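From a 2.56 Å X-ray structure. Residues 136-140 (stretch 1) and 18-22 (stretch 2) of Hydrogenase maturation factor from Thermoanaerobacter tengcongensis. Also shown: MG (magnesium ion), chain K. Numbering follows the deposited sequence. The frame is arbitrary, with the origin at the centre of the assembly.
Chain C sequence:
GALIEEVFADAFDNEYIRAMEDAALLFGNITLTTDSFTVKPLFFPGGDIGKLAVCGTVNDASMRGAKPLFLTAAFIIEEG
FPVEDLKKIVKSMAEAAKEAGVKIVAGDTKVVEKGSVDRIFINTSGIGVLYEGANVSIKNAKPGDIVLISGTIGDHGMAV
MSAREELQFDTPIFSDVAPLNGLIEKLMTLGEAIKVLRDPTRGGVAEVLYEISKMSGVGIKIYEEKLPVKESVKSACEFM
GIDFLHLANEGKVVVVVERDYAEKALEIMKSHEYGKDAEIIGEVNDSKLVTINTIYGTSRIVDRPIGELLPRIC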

# COMPACT_ATOMS: atom_id res chain seq x y z
N VAL C 136 -8.79 19.01 -24.91
CA VAL C 136 -8.18 17.70 -25.06
C VAL C 136 -8.98 16.70 -24.24
O VAL C 136 -9.22 16.92 -23.05
CB VAL C 136 -6.71 17.73 -24.59
CG1 VAL C 136 -6.00 16.49 -25.04
CG2 VAL C 136 -5.99 18.96 -25.14
N SER C 137 -9.37 15.61 -24.88
CA SER C 137 -10.24 14.58 -24.29
C SER C 137 -10.11 13.31 -25.10
O SER C 137 -9.96 13.39 -26.33
CB SER C 137 -11.69 15.08 -24.29
OG SER C 137 -12.63 14.03 -24.42
N ILE C 138 -10.19 12.14 -24.45
CA ILE C 138 -10.17 10.84 -25.18
C ILE C 138 -11.34 10.66 -26.12
O ILE C 138 -11.36 9.69 -26.88
CB ILE C 138 -10.18 9.55 -24.25
CG1 ILE C 138 -10.70 9.86 -22.85
CG2 ILE C 138 -8.83 8.84 -24.24
CD1 ILE C 138 -12.18 10.05 -22.81
N LYS C 139 -12.31 11.57 -26.06
CA LYS C 139 -13.48 11.54 -26.95
C LYS C 139 -13.31 12.33 -28.25
O LYS C 139 -14.21 12.34 -29.10
CB LYS C 139 -14.72 12.05 -26.21
CG LYS C 139 -15.42 10.98 -25.38
CD LYS C 139 -16.31 11.59 -24.30
CE LYS C 139 -15.47 12.01 -23.08
NZ LYS C 139 -16.25 12.89 -22.16
N ASN C 140 -12.17 13.00 -28.41
CA ASN C 140 -11.99 14.03 -29.44
C ASN C 140 -11.39 13.58 -30.77
O ASN C 140 -11.25 14.38 -31.68
CB ASN C 140 -11.18 15.22 -28.90
CG ASN C 140 -12.01 16.15 -28.02
OD1 ASN C 140 -13.22 15.95 -27.83
ND2 ASN C 140 -11.37 17.19 -27.48
MG MG K . -2.74 8.77 -17.50
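Stretch 2 18-22: RAMED

The carboxylate of Glu21 is the main polar link between the two stretches. Ser137 OG donates a hydrogen bond to Glu21 OE2 at 2.9 Å. The backbone adds a second, from Ile138 N to Glu21 OE1 at 3.3 Å, nearly straight at 162°. Lys139 NZ lies 3.6 Å from Glu21 OE2 and forms a salt bridge, so this oxygen serves both Ser137 and Lys139.

Stretch 1 forms a type I beta turn from Ser137 to Asn140. Asn140 N donates a hydrogen bond to Ser137 O at 3.1 Å, and Lys139 N one to Ser137 OG at 3.0 Å.

Stretch 2 begins in a helix and passes into loop. Met20 leaves helical geometry with positive phi, and Glu21 follows in an extended conformation (-85/162). Glu21 has chi1 and chi2 both m, and its end comes nearer the turn. The closest CA atoms are those of Ile138 and Glu21, 6.5 Å apart. The stretches run in broadly opposite directions.

Packing lies beside these polar contacts. The CA-to-CB bond of Ile138 points toward stretch 2. Its CD1 is 3.0 Å from Ala19 O, a tight approach, and its CG1 is 3.6 Å from Met20 O. Lys139 NZ also reaches Ala19 CB at 3.3 Å. The stretches bury 235 Å² in all. Beyond the contact, Asp22 OD1 binds the magnesium ion MG at 2.2 Å.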

# COMPACT_ATOMS: atom_id res chain seq x y z
N ARG C 18 -17.89 8.48 -16.10
CA ARG C 18 -18.26 7.89 -17.40
C ARG C 18 -17.31 8.27 -18.54
O ARG C 18 -17.10 7.48 -19.47
CB ARG C 18 -19.68 8.31 -17.80
CG ARG C 18 -20.79 7.51 -17.15
CD ARG C 18 -22.15 7.93 -17.68
NE ARG C 18 -23.21 7.19 -16.99
CZ ARG C 18 -24.48 7.17 -17.37
NH1 ARG C 18 -24.88 7.85 -18.44
NH2 ARG C 18 -25.35 6.47 -16.66
N ALA C 19 -16.76 9.48 -18.45
CA ALA C 19 -15.86 10.02 -19.47
C ALA C 19 -14.55 9.24 -19.54
O ALA C 19 -14.02 9.05 -20.64
CB ALA C 19 -15.59 11.50 -19.21
N MET C 20 -14.06 8.76 -18.39
CA MET C 20 -12.82 7.98 -18.31
C MET C 20 -11.59 8.76 -18.81
O MET C 20 -10.77 8.24 -19.58
CB MET C 20 -12.96 6.66 -19.07
CG MET C 20 -13.71 5.57 -18.32
SD MET C 20 -13.96 4.13 -19.37
CE MET C 20 -15.58 4.47 -20.03
N GLU C 21 -11.50 10.00 -18.34
CA GLU C 21 -10.39 10.91 -18.68
C GLU C 21 -9.19 10.69 -17.76
O GLU C 21 -9.33 10.10 -16.69
CB GLU C 21 -10.84 12.37 -18.57
CG GLU C 21 -12.08 12.75 -19.39
CD GLU C 21 -11.78 12.96 -20.87
OE1 GLU C 21 -10.61 12.80 -21.29
OE2 GLU C 21 -12.72 13.29 -21.63
N ASP C 22 -8.02 11.17 -18.20
CA ASP C 22 -6.81 11.21 -17.38
C ASP C 22 -6.99 12.13 -16.18
O ASP C 22 -6.33 11.97 -15.16
CB ASP C 22 -5.62 11.73 -18.20
CG ASP C 22 -5.06 10.70 -19.16
OD1 ASP C 22 -4.22 9.88 -18.71
OD2 ASP C 22 -5.45 10.72 -20.35
O HOH W 1 -4.89 8.12 -16.65